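Local coordinates for Glyoxalase/bleomycin resisance protein/dioxygenase (PDB 5UJP) that binds riboflavin and a calcium ion on a glyoxalase/bleomycin-resistance fold and is of uncertain, possibly dioxygenase-like, activity, at residues 86-91 / 98-103; 6-11 / 106-111; 10-15 / 52-57. All blocks are in the same frame, centred on the assembly; numbering follows the deposited sequence.

Contact 1: residues 86-91 / 98-103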
loop_
_atom_site.group_PDB
_atom_site.type_symbol
_atom_site.label_atom_id
_atom_site.label_comp_id
_atom_site.label_asym_id
_atom_site.label_seq_id
_atom_site.Cartn_x
_atom_site.Cartn_y
_atom_site.Cartn_z
ATOM N N VAL A 86 -10.076 1.190 20.338
ATOM C CA VAL A 86 -10.003 1.429 18.911
ATOM C C VAL A 86 -11.327 1.057 18.268
ATOM O O VAL A 86 -11.906 0.021 18.584
ATOM C CB VAL A 86 -8.843 0.624 18.304
ATOM C CG1 VAL A 86 -8.805 0.803 16.767
ATOM C CG2 VAL A 86 -7.535 1.044 18.944
ATOM N N ALA A 87 -11.779 1.878 17.318
ATOM C CA ALA A 87 -13.003 1.582 16.581
ATOM C C ALA A 87 -12.747 0.460 15.579
ATOM O O ALA A 87 -11.844 0.570 14.746
ATOM C CB ALA A 87 -13.477 2.826 15.832
ATOM N N VAL A 88 -13.577 -0.590 15.632
ATOM C CA VAL A 88 -13.436 -1.756 14.755
ATOM C C VAL A 88 -14.752 -2.082 14.055
ATOM O O VAL A 88 -15.809 -2.155 14.694
ATOM C CB VAL A 88 -12.923 -3.003 15.490
ATOM C CG1 VAL A 88 -12.955 -4.193 14.571
ATOM C CG2 VAL A 88 -11.537 -2.782 16.068
ATOM N N ASP A 89 -14.676 -2.331 12.749
ATOM C CA ASP A 89 -15.798 -2.803 11.942
ATOM C C ASP A 89 -15.504 -4.248 11.571
ATOM O O ASP A 89 -14.523 -4.539 10.872
ATOM C CB ASP A 89 -15.940 -1.940 10.690
ATOM C CG ASP A 89 -17.168 -2.290 9.847
ATOM O OD1 ASP A 89 -17.963 -3.150 10.244
ATOM O OD2 ASP A 89 -17.346 -1.658 8.775
ATOM N N GLY A 90 -16.328 -5.153 12.061
ATOM C CA GLY A 90 -16.112 -6.554 11.789
ATOM C C GLY A 90 -15.804 -7.276 13.073
ATOM O O GLY A 90 -15.997 -6.724 14.164
ATOM N N PRO A 91 -15.282 -8.517 12.978
ATOM C CA PRO A 91 -14.991 -9.227 11.731
ATOM C C PRO A 91 -16.226 -9.639 10.959
ATOM O O PRO A 91 -17.313 -9.790 11.548
ATOM C CB PRO A 91 -14.252 -10.486 12.196
ATOM C CG PRO A 91 -13.726 -10.167 13.527
ATOM C CD PRO A 91 -14.761 -9.245 14.144
ATOM N N ARG A 98 -11.718 -13.778 6.257
ATOM C CA ARG A 98 -12.492 -13.163 7.313
ATOM C C ARG A 98 -11.798 -11.859 7.668
ATOM O O ARG A 98 -10.611 -11.865 7.987
ATOM C CB ARG A 98 -12.516 -14.111 8.498
ATOM C CG ARG A 98 -13.360 -13.642 9.682
ATOM C CD ARG A 98 -13.619 -14.818 10.668
ATOM N NE ARG A 98 -14.251 -14.352 11.910
ATOM C CZ ARG A 98 -15.544 -14.123 12.040
ATOM N NH1 ARG A 98 -16.358 -14.331 11.002
ATOM N NH2 ARG A 98 -16.029 -13.683 13.204
ATOM N N GLN A 99 -12.519 -10.749 7.576
ATOM C CA GLN A 99 -11.826 -9.463 7.568
ATOM C C GLN A 99 -12.432 -8.468 8.540
ATOM O O GLN A 99 -13.578 -8.575 8.946
ATOM C CB GLN A 99 -11.734 -8.837 6.170
ATOM C CG GLN A 99 -12.991 -8.335 5.628
ATOM C CD GLN A 99 -12.781 -7.694 4.230
ATOM O OE1 GLN A 99 -13.118 -6.538 3.997
ATOM N NE2 GLN A 99 -12.174 -8.437 3.337
ATOM N N ALA A 100 -11.631 -7.468 8.886
ATOM C CA ALA A 100 -12.119 -6.398 9.730
ATOM C C ALA A 100 -11.362 -5.133 9.389
ATOM O O ALA A 100 -10.279 -5.175 8.800
ATOM C CB ALA A 100 -11.867 -6.704 11.203
HETATM N N MSE A 101 -11.949 -3.978 9.750
HETATM C CA MSE A 101 -11.324 -2.686 9.479
HETATM C C MSE A 101 -11.243 -1.910 10.771
HETATM O O MSE A 101 -12.134 -2.019 11.619
HETATM C CB MSE A 101 -12.189 -1.903 8.484
HETATM C CG MSE A 101 -12.881 -2.778 7.455
HETATM SE SE MSE A 101 -11.626 -3.719 6.276
HETATM C CE MSE A 101 -10.885 -2.171 5.360
ATOM N N PHE A 102 -10.197 -1.128 10.936
ATOM C CA PHE A 102 -10.124 -0.194 12.025
ATOM C C PHE A 102 -9.496 1.110 11.543
ATOM O O PHE A 102 -8.850 1.168 10.490
ATOM C CB PHE A 102 -9.345 -0.760 13.214
ATOM C CG PHE A 102 -7.871 -1.059 12.941
ATOM C CD1 PHE A 102 -7.463 -2.282 12.428
ATOM C CD2 PHE A 102 -6.880 -0.123 13.305
ATOM C CE1 PHE A 102 -6.120 -2.571 12.234
ATOM C CE2 PHE A 102 -5.539 -0.405 13.106
ATOM C CZ PHE A 102 -5.149 -1.632 12.539
ATOM N N SER A 103 -9.714 2.167 12.301
ATOM C CA SER A 103 -9.275 3.495 11.921
ATOM C C SER A 103 -8.186 3.967 12.872
ATOM O O SER A 103 -8.233 3.679 14.078
ATOM C CB SER A 103 -10.449 4.483 12.013
ATOM O OG SER A 103 -11.377 4.308 10.953
HETATM O O HOH W 1 -9.517 4.224 16.125
#
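Strands 88-94 and 97-103 make an antiparallel beta hairpin in the second four-stranded sheet of this glyoxalase/bleomycin-resistance (VOC) fold. Val88 and Phe102, a non-hydrogen-bonded pair, point to the face that the helices cover, while Asp89 and Met101, modelled as selenomethionine, point to the other. The latter two are a hydrogen-bonded pair: Asp89 N reaches Met101 O at 2.8 Å, nearly along the C=O axis, and Met101 N returns to Asp89 O at 2.9 Å, in the carbonyl plane.

Phe102 has CG in the crowded position between its backbone N and carbonyl carbon (chi1 64°). That turn leads the ring away from the partner strand to Phe18 of helix 12-23 and Ile110 and Leu112 of strand 109-113, so segment 86-91 meets mainly its CB: Ala87 O lies 3.2 Å from Phe102 CB, with a methyl of each branched valine, Val86 CG1 and Val88 CG2, beside it. Val86 CG1 also comes obliquely near the ring. The small Ala100 fits where its CB comes 3.4 Å from Asp89 O. Val88, Ala100 and Pro91 all rest on Cys78 of helix 74-83.

Gly90 suits its place because at its backbone angles (phi 115°) a CB would be jammed against the preceding carbonyl O and would also clash with Gln99 O. A cis peptide then leads into Pro91, whose CA makes a CA-H...O contact with Gln99 O. Gln99, which binds riboflavin in another structure of this protein though none is bound here, points away from strand 88-94. Arg98 rises with an extended chain, CG anti to the backbone N (chi1 -177°); its NE forms a salt bridge with Asp75. One face of this guanidinium is met, toward its rim, by Pro91 CB, 3.8 Å from Arg98 NH2.

Contact 2: residues 6-11 / 106-111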
loop_
_atom_site.group_PDB
_atom_site.type_symbol
_atom_site.label_atom_id
_atom_site.label_comp_id
_atom_site.label_asym_id
_atom_site.label_seq_id
_atom_site.Cartn_x
_atom_site.Cartn_y
_atom_site.Cartn_z
ATOM N N SER A 6 3.060 4.049 2.302
ATOM C CA SER A 6 3.154 5.284 3.073
ATOM C C SER A 6 1.775 5.714 3.543
ATOM O O SER A 6 0.887 5.965 2.727
ATOM C CB SER A 6 3.816 6.404 2.253
ATOM O OG SER A 6 5.134 6.066 1.921
ATOM N N VAL A 7 1.603 5.802 4.854
ATOM C CA VAL A 7 0.326 6.145 5.470
ATOM C C VAL A 7 0.377 7.632 5.808
ATOM O O VAL A 7 1.283 8.049 6.546
ATOM C CB VAL A 7 0.101 5.304 6.730
ATOM C CG1 VAL A 7 -1.229 5.708 7.380
ATOM C CG2 VAL A 7 0.111 3.807 6.358
ATOM N N PRO A 8 -0.563 8.444 5.323
ATOM C CA PRO A 8 -0.491 9.897 5.580
ATOM C C PRO A 8 -1.059 10.231 6.955
ATOM O O PRO A 8 -2.258 10.027 7.227
ATOM C CB PRO A 8 -1.354 10.488 4.456
ATOM C CG PRO A 8 -2.359 9.427 4.209
ATOM C CD PRO A 8 -1.658 8.112 4.399
ATOM N N VAL A 9 -0.202 10.815 7.816
ATOM C CA VAL A 9 -0.612 11.170 9.172
ATOM C C VAL A 9 -0.374 12.661 9.408
ATOM O O VAL A 9 0.387 13.317 8.697
ATOM C CB VAL A 9 0.117 10.320 10.238
ATOM C CG1 VAL A 9 -0.128 8.791 9.996
ATOM C CG2 VAL A 9 1.593 10.692 10.274
ATOM N N SER A 10 -1.078 13.200 10.413
ATOM C CA SER A 10 -0.937 14.619 10.733
ATOM C C SER A 10 0.096 14.880 11.812
ATOM O O SER A 10 0.683 15.969 11.854
ATOM C CB SER A 10 -2.271 15.218 11.193
ATOM O OG SER A 10 -2.716 14.652 12.412
ATOM N N ASP A 11 0.281 13.936 12.722
ATOM C CA ASP A 11 1.192 14.075 13.848
ATOM C C ASP A 11 1.922 12.744 13.981
ATOM O O ASP A 11 1.320 11.727 14.357
ATOM C CB ASP A 11 0.398 14.421 15.113
ATOM C CG ASP A 11 1.288 14.697 16.307
ATOM O OD1 ASP A 11 2.229 13.916 16.554
ATOM O OD2 ASP A 11 1.038 15.701 17.023
ATOM N N ASP A 106 -6.147 9.695 12.654
ATOM C CA ASP A 106 -6.477 10.655 11.608
ATOM C C ASP A 106 -7.631 10.194 10.746
ATOM O O ASP A 106 -8.138 10.989 9.943
ATOM C CB ASP A 106 -5.294 10.901 10.679
ATOM C CG ASP A 106 -4.206 11.700 11.321
ATOM O OD1 ASP A 106 -4.504 12.829 11.761
ATOM O OD2 ASP A 106 -3.072 11.176 11.420
ATOM N N GLY A 107 -8.010 8.909 10.845
ATOM C CA GLY A 107 -9.050 8.376 9.995
ATOM C C GLY A 107 -8.581 7.444 8.901
ATOM O O GLY A 107 -9.420 6.939 8.150
ATOM N N ASN A 108 -7.277 7.177 8.801
ATOM C CA ASN A 108 -6.824 6.154 7.854
ATOM C C ASN A 108 -7.434 4.821 8.238
ATOM O O ASN A 108 -7.471 4.470 9.416
ATOM C CB ASN A 108 -5.297 6.023 7.915
ATOM C CG ASN A 108 -4.587 7.256 7.455
ATOM O OD1 ASN A 108 -4.787 7.685 6.301
ATOM N ND2 ASN A 108 -3.723 7.817 8.305
ATOM N N VAL A 109 -7.914 4.073 7.256
ATOM C CA VAL A 109 -8.551 2.785 7.520
ATOM C C VAL A 109 -7.552 1.684 7.194
ATOM O O VAL A 109 -7.037 1.599 6.056
ATOM C CB VAL A 109 -9.822 2.597 6.672
ATOM C CG1 VAL A 109 -10.477 1.237 6.973
ATOM C CG2 VAL A 109 -10.825 3.710 6.955
ATOM N N ILE A 110 -7.294 0.836 8.176
ATOM C CA ILE A 110 -6.397 -0.315 8.042
ATOM C C ILE A 110 -7.286 -1.551 8.040
ATOM O O ILE A 110 -8.107 -1.715 8.943
ATOM C CB ILE A 110 -5.383 -0.389 9.202
ATOM C CG1 ILE A 110 -4.668 0.975 9.372
ATOM C CG2 ILE A 110 -4.478 -1.611 9.026
ATOM C CD1 ILE A 110 -3.806 1.375 8.180
ATOM N N GLY A 111 -7.165 -2.391 7.016
ATOM C CA GLY A 111 -7.900 -3.644 6.950
ATOM C C GLY A 111 -7.028 -4.823 7.341
ATOM O O GLY A 111 -5.829 -4.844 7.069
HETATM O O HOH W 2 -1.567 11.779 13.891
#
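Asp106 and Asn108 share one rotamer, CG anti to the carbonyl carbon and beside the backbone N (chi1 -72° and -65°), and from either side of Gly107 both side chains reach toward segment 6-11. Ser10 answers with OG in the crowded position between its N and carbonyl carbon (chi1 65°), which turns the hydroxyl to the same side as the backbone N-H, so that both can meet one carboxylate. Asp106 thus receives both: Ser10 OG donates to the syn lone pair of Asp106 OD1 at 2.6 Å, and Ser10 N meets Asp106 OD2 at 3.0 Å from above the carboxylate plane. A water adds a further donor to OD2 and also donates to Asp11 O.

The neighbouring amide works on the end of strand 3-8. Asn108 ND2 gives a nearly straight bond to Pro8 O, 2.9 Å away. The acceptor lies in the plane of the amide, although the donor sits well above the carbonyl plane of Pro8. Asparagine fits because each end of its amide is used: ND2 also bonds Asp104 and OD1 accepts from Leu64 N, so the rotation of the group is fixed. Apolar atoms flank it, with Val7 CG1 3.4 Å from Asn108 ND2 and Pro8 CG 3.6 Å from Asn108 OD1, while Val9 CB packs against Asp106 OD2 at 3.5 Å.

The contact links the two halves of the fold, joining the exit from the first strand of one four-stranded sheet to the turn before the last strand of the other. Gly107, with its positive phi, allows that turn. Chemically, three hydrogen-bond donors converge on the Asp106 carboxylate from Ser10 and the water, which would be expected to stabilise its ionised form.

Contact 3: residues 10-15 / 52-57; sequences SDQEKA and LVDWFP
One face of the Trp55 indole is covered by Val53 CB, 3.7 Å above the plane and over the centre of the ring, and the ring of His35 also meets the indole at a shallow angle. At its edge, in plane, lies a water. The Gln12 amide stands almost perpendicular to the indole (87°), with Gln12 NE2 3.9 Å from Trp55 CZ3. Against the Asp54 carboxylate the same amide is stacked instead, the planes 28° apart and Gln12 OE1 3.7 Å from Asp54 OD2. The edge water bridges the two groups, donating to Gln12 OE1 at 2.7 Å and to Asp54 OD1 at 2.9 Å. Trp55 CD1 in turn covers one face of the Phe56 ring, which packs on Arg65 of the second subunit.

Gln12 begins helix 12-23 of this glyoxalase/bleomycin-resistance fold, and the contact ties its first turn to the end of strand 48-53. Asp11 is the N-cap, its OD1 accepting from Lys14 N at 3.1 Å. Beyond CG the Gln12 chain is extended, long enough to carry NE2 to Leu52 O, 2.9 Å away, in a nearly straight bond (168°) that lies in both the amide and the carbonyl planes. Gln12 NE2 also bonds Arg37 O, so one amide bridges two adjacent strands.

Ala15, which is buried, points its CB toward segment 52-57, and its small size lets Leu52 CD1 reach its CB at 4.0 Å as well as pack near its carbonyl; Leu52 also touches Val7 of strand 3-8.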
loop_
_atom_site.group_PDB
_atom_site.type_symbol
_atom_site.label_atom_id
_atom_site.label_comp_id
_atom_site.label_asym_id
_atom_site.label_seq_id
_atom_site.Cartn_x
_atom_site.Cartn_y
_atom_site.Cartn_z
ATOM N N SER A 10 -1.078 13.200 10.413
ATOM C CA SER A 10 -0.937 14.619 10.733
ATOM C C SER A 10 0.096 14.880 11.812
ATOM O O SER A 10 0.683 15.969 11.854
ATOM C CB SER A 10 -2.271 15.218 11.193
ATOM O OG SER A 10 -2.716 14.652 12.412
ATOM N N ASP A 11 0.281 13.936 12.722
ATOM C CA ASP A 11 1.192 14.075 13.848
ATOM C C ASP A 11 1.922 12.744 13.981
ATOM O O ASP A 11 1.320 11.727 14.357
ATOM C CB ASP A 11 0.398 14.421 15.113
ATOM C CG ASP A 11 1.288 14.697 16.307
ATOM O OD1 ASP A 11 2.229 13.916 16.554
ATOM O OD2 ASP A 11 1.038 15.701 17.023
ATOM N N GLN A 12 3.217 12.745 13.650
ATOM C CA GLN A 12 3.954 11.486 13.610
ATOM C C GLN A 12 4.133 10.877 14.992
ATOM O O GLN A 12 4.207 9.656 15.111
ATOM C CB GLN A 12 5.311 11.685 12.954
ATOM C CG GLN A 12 5.189 11.937 11.450
ATOM C CD GLN A 12 6.545 12.122 10.791
ATOM O OE1 GLN A 12 7.267 13.050 11.111
ATOM N NE2 GLN A 12 6.887 11.221 9.852
ATOM N N GLU A 13 4.288 11.692 16.028
ATOM C CA GLU A 13 4.464 11.128 17.361
ATOM C C GLU A 13 3.199 10.419 17.830
ATOM O O GLU A 13 3.266 9.308 18.380
ATOM C CB GLU A 13 4.861 12.221 18.351
ATOM C CG GLU A 13 5.328 11.618 19.665
ATOM C CD GLU A 13 6.609 10.808 19.514
ATOM O OE1 GLU A 13 7.382 11.099 18.584
ATOM O OE2 GLU A 13 6.862 9.896 20.334
ATOM N N LYS A 14 2.038 11.033 17.608
ATOM C CA LYS A 14 0.778 10.365 17.943
ATOM C C LYS A 14 0.579 9.122 17.087
ATOM O O LYS A 14 0.019 8.133 17.562
ATOM C CB LYS A 14 -0.414 11.323 17.757
ATOM C CG LYS A 14 -0.379 12.540 18.729
ATOM C CD LYS A 14 -1.556 13.475 18.568
ATOM C CE LYS A 14 -1.527 14.644 19.565
ATOM N NZ LYS A 14 -2.605 15.616 19.281
ATOM N N ALA A 15 1.020 9.145 15.836
ATOM C CA ALA A 15 0.910 7.960 14.994
ATOM C C ALA A 15 1.817 6.849 15.506
ATOM O O ALA A 15 1.438 5.673 15.489
ATOM C CB ALA A 15 1.237 8.320 13.544
ATOM N N LEU A 52 4.997 6.034 8.255
ATOM C CA LEU A 52 4.004 6.971 8.752
ATOM C C LEU A 52 4.512 8.360 8.401
ATOM O O LEU A 52 5.398 8.894 9.079
ATOM C CB LEU A 52 3.839 6.790 10.266
ATOM C CG LEU A 52 3.577 5.344 10.704
ATOM C CD1 LEU A 52 3.436 5.250 12.243
ATOM C CD2 LEU A 52 2.310 4.757 10.038
ATOM N N VAL A 53 3.959 8.940 7.332
ATOM C CA VAL A 53 4.556 10.088 6.663
ATOM C C VAL A 53 3.657 11.318 6.770
ATOM O O VAL A 53 2.443 11.245 6.955
ATOM C CB VAL A 53 4.906 9.829 5.179
ATOM C CG1 VAL A 53 5.703 8.531 5.011
ATOM C CG2 VAL A 53 3.634 9.777 4.319
ATOM N N ASP A 54 4.276 12.485 6.583
ATOM C CA ASP A 54 3.498 13.714 6.573
ATOM C C ASP A 54 3.861 14.639 5.425
ATOM O O ASP A 54 3.508 15.829 5.479
ATOM C CB ASP A 54 3.522 14.433 7.940
ATOM C CG ASP A 54 4.933 14.862 8.354
ATOM O OD1 ASP A 54 5.903 14.555 7.638
ATOM O OD2 ASP A 54 5.082 15.487 9.438
ATOM N N TRP A 55 4.547 14.129 4.398
ATOM C CA TRP A 55 5.126 14.969 3.355
ATOM C C TRP A 55 4.564 14.746 1.947
ATOM O O TRP A 55 5.139 15.262 0.984
ATOM C CB TRP A 55 6.649 14.809 3.332
ATOM C CG TRP A 55 7.116 13.394 3.173
ATOM C CD1 TRP A 55 7.180 12.661 2.014
ATOM C CD2 TRP A 55 7.664 12.571 4.206
ATOM N NE1 TRP A 55 7.692 11.389 2.289
ATOM C CE2 TRP A 55 8.000 11.324 3.627
ATOM C CE3 TRP A 55 7.888 12.765 5.579
ATOM C CZ2 TRP A 55 8.569 10.288 4.367
ATOM C CZ3 TRP A 55 8.430 11.734 6.305
ATOM C CH2 TRP A 55 8.751 10.502 5.704
ATOM N N PHE A 56 3.446 14.045 1.801
ATOM C CA PHE A 56 2.793 13.830 0.511
ATOM C C PHE A 56 1.437 14.521 0.538
ATOM O O PHE A 56 0.419 13.899 0.899
ATOM C CB PHE A 56 2.623 12.329 0.253
ATOM C CG PHE A 56 3.912 11.609 -0.075
ATOM C CD1 PHE A 56 4.788 12.124 -1.026
ATOM C CD2 PHE A 56 4.250 10.406 0.550
ATOM C CE1 PHE A 56 5.984 11.460 -1.327
ATOM C CE2 PHE A 56 5.440 9.738 0.228
ATOM C CZ PHE A 56 6.307 10.267 -0.700
ATOM N N PRO A 57 1.360 15.810 0.180
ATOM C CA PRO A 57 0.106 16.563 0.347
ATOM C C PRO A 57 -1.023 16.134 -0.572
ATOM O O PRO A 57 -2.182 16.482 -0.298
ATOM C CB PRO A 57 0.515 18.029 0.134
ATOM C CG PRO A 57 1.989 18.023 0.125
ATOM C CD PRO A 57 2.479 16.679 -0.220
HETATM O O HOH W 3 8.489 14.341 9.032
#

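From the N terminus, segment 6-11 opens contact 2 and runs straight into 10-15, which opens contact 3; the two share Ser10 and Asp11. Contact 3 closes first, at 52-57, where the end of strand 48-53 comes back to the start of helix 12-23 and Val7 and Val9 bond to the backbone of Val53. Contact 1 follows in series: 86-91 meets 98-103 in a short hairpin of the second sheet, on the far side of the chain's centre. Contact 2 closes last, at 106-111, so its long loop encloses the hairpin. Phe102 O, bonded to Ile110 N, connects contacts 1 and 2 within the second sheet. Contact 2 joins the sheets, since 6-11 leaves the first and 106-111 leads into the second.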